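Local coordinates for protein 2-oxoadipate dioxygenase/decarboxylase (Pseudomonas putida, PDB 6W1G) that catalyses the iron(II)-dependent decarboxylation and hydroxylation of 2-oxoadipate to D-2-hydroxyglutarate, using dioxygen, in D-lysine catabolism, at residues Q15-M20 with Q67-A72; L22-E27 with N225-R230. All coordinates share one frame; numbering follows the deposited sequence. Where two conformers were deposited one is given.

Overall arrangement
Interactions 1 and 2 fasten one helix, 9-27, to two neighbouring antiparallel strands of the same mixed sheet, 69-75 and 226-229, and their centres lie about 8 Å apart. Interaction 1, nearer the start of the helix, is partly buried and polar: an arginine clasps a serine hydroxyl and a glutamine side-chain oxygen just before the strand. Interaction 2, further along the helix, is buried and mixed, with a tyrosine ring against a leucine and two waters on its hydroxyl. Backbone bonding joins the strands between the contacts, and each strand sends a histidine to the shared nickel on the sheet face turned from the helix.

Interaction 1. Residues Q15-M20 with Q67-A72; sequences QFSAAM and QERHGA. With NI (nickel (II) ion), chain B.
Ser17 and Arg69 make the central contact between the helix and the start of the strand. The serine hydroxyl lies at the edge of the guanidinium, close to its plane, and is gripped side-on by two nitrogens: NH2 of Arg69 reaches OG of Ser17 at 2.9 Å and NE of Arg69 reaches the same OG at 3.0 Å. Both bonds are somewhat bent, with N-H...O angles of 149°. OG of Ser17 stands anti to its own backbone N (chi1 178°), which carries it out to the arginine. A water beside this hydroxyl, 2.8 Å from OG of Ser17, also donates to the carbonyl O of Gln67, adding a bridge between helix and turn.

One residue on, Ala18 brings its CB to 4.3 Å from NH2 of Arg69 and adds a little packing at the margin of the contact.

Within its own segment the arginine is held at the far end of the head as well. NH1 and NH2 of Arg69 both donate to OE1 of Gln67, end-on and from the same face of the amide, with NH1 to OE1 at 3.1 Å. The carbonyl O of Gln67 sits over the centre of one guanidinium face. A bend at chi3 (-77°) turns the arginine head into this setting, where contacts at its edges and over one face fix its rotation.

The next residue, His70, has its side chain on the other side of the strand and binds through NE2, at 2.1 Å, the nickel that occupies the iron site here; His226, Glu294 and three waters complete its coordination. Strand 69-75, with Arg69 toward the helix and His70 toward the metal, thus carries one ligand of a two-histidine, one-carboxylate site, consistent with the vicinal oxygen chelate (glyoxalase) superfamily to which this dioxygenase is assigned.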
loop_
_atom_site.group_PDB
_atom_site.type_symbol
_atom_site.label_atom_id
_atom_site.label_comp_id
_atom_site.label_asym_id
_atom_site.label_seq_id
_atom_site.Cartn_x
_atom_site.Cartn_y
_atom_site.Cartn_z
ATOM N N GLN A 15 0.526 2.035 -16.486
ATOM C CA GLN A 15 1.240 3.144 -17.113
ATOM C C GLN A 15 1.452 4.305 -16.147
ATOM O O GLN A 15 2.526 4.940 -16.124
ATOM C CB GLN A 15 0.470 3.605 -18.338
ATOM C CG GLN A 15 0.587 2.655 -19.506
ATOM C CD GLN A 15 -0.323 3.003 -20.644
ATOM O OE1 GLN A 15 -1.167 3.886 -20.533
ATOM N NE2 GLN A 15 -0.174 2.292 -21.743
ATOM N N PHE A 16 0.441 4.601 -15.338
ATOM C CA PHE A 16 0.550 5.671 -14.361
ATOM C C PHE A 16 1.591 5.347 -13.306
ATOM O O PHE A 16 2.423 6.199 -12.959
ATOM C CB PHE A 16 -0.820 5.918 -13.714
ATOM C CG PHE A 16 -0.831 7.000 -12.678
ATOM C CD1 PHE A 16 -0.857 8.336 -13.038
ATOM C CD2 PHE A 16 -0.810 6.697 -11.342
ATOM C CE1 PHE A 16 -0.858 9.348 -12.072
ATOM C CE2 PHE A 16 -0.801 7.703 -10.396
ATOM C CZ PHE A 16 -0.816 9.025 -10.761
ATOM N N SER A 17 1.582 4.113 -12.787
ATOM C CA SER A 17 2.573 3.715 -11.796
ATOM C C SER A 17 3.973 3.878 -12.375
ATOM O O SER A 17 4.904 4.370 -11.722
ATOM C CB SER A 17 2.324 2.287 -11.398
ATOM O OG SER A 17 3.307 1.864 -10.479
ATOM N N ALA A 18 4.175 3.410 -13.615
ATOM C CA ALA A 18 5.496 3.518 -14.229
ATOM C C ALA A 18 5.919 4.962 -14.440
ATOM O O ALA A 18 7.090 5.327 -14.205
ATOM C CB ALA A 18 5.519 2.784 -15.574
ATOM N N ALA A 19 4.975 5.815 -14.868
ATOM C CA ALA A 19 5.301 7.234 -15.066
ATOM C C ALA A 19 5.596 7.914 -13.738
ATOM O O ALA A 19 6.486 8.778 -13.664
ATOM C CB ALA A 19 4.164 7.938 -15.810
ATOM N N MET A 20 4.852 7.576 -12.692
ATOM C CA MET A 20 5.124 8.123 -11.365
ATOM C C MET A 20 6.516 7.726 -10.905
ATOM O O MET A 20 7.240 8.540 -10.329
ATOM C CB MET A 20 4.068 7.658 -10.355
ATOM C CG MET A 20 2.670 8.291 -10.476
ATOM S SD MET A 20 2.492 9.892 -9.676
ATOM C CE MET A 20 2.233 9.433 -7.974
ATOM N N GLN A 67 7.564 -4.304 -10.894
ATOM C CA GLN A 67 7.009 -2.956 -10.964
ATOM C C GLN A 67 6.114 -2.602 -9.788
ATOM O O GLN A 67 5.542 -1.513 -9.775
ATOM C CB GLN A 67 6.291 -2.744 -12.299
ATOM C CG GLN A 67 7.248 -2.850 -13.498
ATOM C CD GLN A 67 8.261 -1.711 -13.494
ATOM O OE1 GLN A 67 7.883 -0.544 -13.491
ATOM N NE2 GLN A 67 9.539 -2.044 -13.466
ATOM N N GLU A 68 5.970 -3.481 -8.830
ATOM C CA GLU A 68 5.009 -3.313 -7.751
ATOM C C GLU A 68 5.419 -2.187 -6.807
ATOM O O GLU A 68 6.522 -2.193 -6.250
ATOM C CB GLU A 68 4.841 -4.626 -6.995
ATOM C CG GLU A 68 3.936 -4.484 -5.788
ATOM C CD GLU A 68 3.328 -5.785 -5.297
ATOM O OE1 GLU A 68 3.572 -6.876 -5.891
ATOM O OE2 GLU A 68 2.596 -5.702 -4.263
ATOM N N ARG A 69 4.519 -1.225 -6.613
ATOM C CA ARG A 69 4.792 -0.071 -5.787
ATOM C C ARG A 69 3.525 0.405 -5.101
ATOM O O ARG A 69 2.406 0.075 -5.497
ATOM C CB ARG A 69 5.293 1.122 -6.619
ATOM C CG ARG A 69 6.618 0.962 -7.289
ATOM C CD ARG A 69 6.838 2.013 -8.350
ATOM N NE ARG A 69 6.121 1.757 -9.576
ATOM C CZ ARG A 69 6.635 1.155 -10.633
ATOM N NH1 ARG A 69 7.903 0.706 -10.616
ATOM N NH2 ARG A 69 5.803 0.975 -11.661
ATOM N N HIS A 70 3.723 1.226 -4.065
ATOM C CA HIS A 70 2.649 2.077 -3.569
ATOM C C HIS A 70 3.147 3.516 -3.480
ATOM O O HIS A 70 4.329 3.750 -3.235
ATOM C CB HIS A 70 1.984 1.670 -2.236
ATOM C CG HIS A 70 2.717 1.976 -0.976
ATOM N ND1 HIS A 70 3.463 1.033 -0.292
ATOM C CD2 HIS A 70 2.756 3.105 -0.226
ATOM C CE1 HIS A 70 3.951 1.589 0.806
ATOM N NE2 HIS A 70 3.548 2.838 0.874
ATOM N N GLY A 71 2.259 4.471 -3.676
ATOM C CA GLY A 71 2.539 5.853 -3.363
ATOM C C GLY A 71 1.761 6.278 -2.145
ATOM O O GLY A 71 0.805 5.617 -1.738
ATOM N N ALA A 72 2.183 7.394 -1.557
ATOM C CA ALA A 72 1.479 8.001 -0.444
ATOM C C ALA A 72 1.419 9.501 -0.693
ATOM O O ALA A 72 2.437 10.111 -1.052
ATOM C CB ALA A 72 2.235 7.742 0.866
HETATM NI NI NI B . 3.919 3.864 2.673
HETATM O O HOH W 1 2.888 -0.657 -9.373
HETATM O O HOH W 2 1.980 4.761 2.947
HETATM O O HOH W 3 2.938 2.391 3.690
HETATM O O HOH W 4 3.958 4.420 4.885
#

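Interaction 2. Residues L22-E27 with N225-R230; sequences LMYKQE and NHLTPR. With NI (nickel (II) ion), chain B.
Tyr24 and Leu227 both hold CG anti to the backbone N, with chi1 at -174° and -157°, and these torsions send the two side chains past one another in opposite directions. The leucine then approaches the phenol ring obliquely: CD2 of Tyr24 lies 3.7 Å from CB of Leu227, while CD2 of Leu227 rests against CB of Tyr24 at 3.8 Å. The methylene makes an off-centre CH-pi contact, with CB of Leu227 4.1 Å from the Tyr24 ring centroid and 30° off its normal. Tyr31, from the following helix, meets the same tyrosine edge-to-face.

Beyond the apolar part, the phenol oxygen joins the strand backbone through two waters. One lies in the ring plane, 2.6 Å from OH of Tyr24, and donates to the carbonyl O of Asn225. The other, at the same distance from OH of Tyr24, accepts from the backbone N of Leu227. A single hydroxyl is therefore tied to the residues flanking His226.

The His226 side chain leaves the strand on the side away from the helix, and its NE2 coordinates nickel at 2.0 Å. The arrangement is a helix packed behind an edge strand of the sheet, while the strand's other face supplies a histidine ligand to the metal and 2-oxoadipate site.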
loop_
_atom_site.group_PDB
_atom_site.type_symbol
_atom_site.label_atom_id
_atom_site.label_comp_id
_atom_site.label_asym_id
_atom_site.label_seq_id
_atom_site.Cartn_x
_atom_site.Cartn_y
_atom_site.Cartn_z
ATOM N N LEU A 22 9.180 6.937 -12.722
ATOM C CA LEU A 22 10.205 7.680 -13.443
ATOM C C LEU A 22 10.282 9.128 -12.968
ATOM O O LEU A 22 11.372 9.692 -12.837
ATOM C CB LEU A 22 9.910 7.613 -14.938
ATOM C CG LEU A 22 10.207 6.193 -15.438
ATOM C CD1 LEU A 22 10.099 6.237 -16.940
ATOM C CD2 LEU A 22 11.536 5.537 -15.036
ATOM N N MET A 23 9.135 9.765 -12.738
ATOM C CA MET A 23 9.138 11.149 -12.279
ATOM C C MET A 23 9.799 11.259 -10.912
ATOM O O MET A 23 10.651 12.138 -10.682
ATOM C CB MET A 23 7.698 11.667 -12.191
ATOM C CG MET A 23 7.587 13.049 -11.582
ATOM S SD MET A 23 5.924 13.723 -11.536
ATOM C CE MET A 23 5.276 12.835 -10.123
ATOM N N TYR A 24 9.426 10.373 -9.993
ATOM C CA TYR A 24 9.964 10.401 -8.646
ATOM C C TYR A 24 11.469 10.138 -8.656
ATOM O O TYR A 24 12.215 10.761 -7.898
ATOM C CB TYR A 24 9.181 9.414 -7.761
ATOM C CG TYR A 24 9.556 9.455 -6.308
ATOM C CD1 TYR A 24 9.286 10.575 -5.515
ATOM C CD2 TYR A 24 10.183 8.393 -5.726
ATOM C CE1 TYR A 24 9.624 10.595 -4.189
ATOM C CE2 TYR A 24 10.557 8.427 -4.399
ATOM C CZ TYR A 24 10.274 9.524 -3.635
ATOM O OH TYR A 24 10.626 9.528 -2.323
ATOM N N LYS A 25 11.913 9.226 -9.506
ATOM C CA LYS A 25 13.342 8.936 -9.589
ATOM C C LYS A 25 14.117 10.170 -10.027
ATOM O O LYS A 25 15.209 10.407 -9.531
ATOM C CB LYS A 25 13.550 7.770 -10.532
ATOM C CG LYS A 25 15.007 7.357 -10.651
ATOM C CD LYS A 25 15.174 6.147 -11.552
ATOM C CE LYS A 25 16.638 5.956 -11.917
ATOM N NZ LYS A 25 16.945 4.673 -12.615
ATOM N N GLN A 26 13.578 10.959 -10.945
ATOM C CA GLN A 26 14.214 12.205 -11.350
ATOM C C GLN A 26 14.260 13.193 -10.182
ATOM O O GLN A 26 15.264 13.887 -9.989
ATOM C CB GLN A 26 13.460 12.746 -12.564
ATOM C CG GLN A 26 13.858 14.156 -12.952
ATOM C CD GLN A 26 13.028 15.241 -12.240
ATOM O OE1 GLN A 26 13.578 16.176 -11.653
ATOM N NE2 GLN A 26 11.690 15.108 -12.293
ATOM N N GLU A 27 13.204 13.270 -9.420
ATOM C CA GLU A 27 13.148 14.179 -8.282
ATOM C C GLU A 27 14.051 13.733 -7.140
ATOM O O GLU A 27 14.603 14.577 -6.421
ATOM C CB GLU A 27 11.712 14.294 -7.766
ATOM C CG GLU A 27 10.748 14.974 -8.727
ATOM C CD GLU A 27 9.340 15.144 -8.165
ATOM O OE1 GLU A 27 9.070 14.673 -7.046
ATOM O OE2 GLU A 27 8.508 15.798 -8.842
ATOM N N ASN A 225 4.702 11.766 -1.022
ATOM C CA ASN A 225 5.310 11.649 0.294
ATOM C C ASN A 225 6.311 10.510 0.338
ATOM O O ASN A 225 7.366 10.614 1.000
ATOM C CB ASN A 225 4.221 11.364 1.321
ATOM C CG ASN A 225 4.745 11.286 2.717
ATOM O OD1 ASN A 225 4.739 10.209 3.307
ATOM N ND2 ASN A 225 5.184 12.402 3.274
ATOM N N HIS A 226 5.999 9.433 -0.353
ATOM C CA HIS A 226 6.985 8.401 -0.668
ATOM C C HIS A 226 6.381 7.533 -1.768
ATOM O O HIS A 226 5.166 7.509 -1.997
ATOM C CB HIS A 226 7.429 7.592 0.546
ATOM C CG HIS A 226 6.315 6.950 1.285
ATOM N ND1 HIS A 226 5.745 7.510 2.404
ATOM C CD2 HIS A 226 5.639 5.790 1.082
ATOM C CE1 HIS A 226 4.791 6.725 2.871
ATOM N NE2 HIS A 226 4.707 5.661 2.087
ATOM N N LEU A 227 7.273 6.826 -2.448
ATOM C CA LEU A 227 6.942 5.787 -3.403
ATOM C C LEU A 227 7.746 4.562 -3.001
ATOM O O LEU A 227 8.979 4.632 -2.978
ATOM C CB LEU A 227 7.346 6.256 -4.776
ATOM C CG LEU A 227 6.735 5.715 -5.961
ATOM C CD1 LEU A 227 5.370 5.407 -6.058
ATOM C CD2 LEU A 227 7.288 6.196 -7.223
ATOM N N THR A 228 7.052 3.474 -2.694
ATOM C CA THR A 228 7.648 2.323 -2.005
ATOM C C THR A 228 7.644 1.120 -2.920
ATOM O O THR A 228 6.557 0.649 -3.314
ATOM C CB THR A 228 6.833 2.003 -0.749
ATOM O OG1 THR A 228 6.831 3.180 0.051
ATOM C CG2 THR A 228 7.430 0.832 -0.009
ATOM N N PRO A 229 8.825 0.601 -3.256
ATOM C CA PRO A 229 8.905 -0.659 -3.996
ATOM C C PRO A 229 8.768 -1.834 -3.050
ATOM O O PRO A 229 8.924 -1.716 -1.836
ATOM C CB PRO A 229 10.303 -0.623 -4.618
ATOM C CG PRO A 229 11.102 0.148 -3.661
ATOM C CD PRO A 229 10.179 1.150 -2.984
ATOM N N ARG A 230 8.495 -2.994 -3.640
ATOM C CA ARG A 230 8.313 -4.238 -2.918
ATOM C C ARG A 230 9.557 -5.116 -3.024
ATOM O O ARG A 230 10.006 -5.455 -4.122
ATOM C CB ARG A 230 7.111 -5.018 -3.467
ATOM C CG ARG A 230 6.914 -6.351 -2.787
ATOM C CD ARG A 230 5.725 -7.105 -3.364
ATOM N NE ARG A 230 5.633 -8.418 -2.784
ATOM C CZ ARG A 230 4.791 -9.381 -3.164
ATOM N NH1 ARG A 230 3.941 -9.181 -4.172
ATOM N NH2 ARG A 230 4.796 -10.545 -2.549
HETATM NI NI NI B . 3.919 3.864 2.673
HETATM O O HOH W 5 9.776 11.241 -0.582
HETATM O O HOH W 6 9.933 7.227 -1.280
HETATM O O HOH W 2 1.980 4.761 2.947
HETATM O O HOH W 3 2.938 2.391 3.690
HETATM O O HOH W 4 3.958 4.420 4.885
#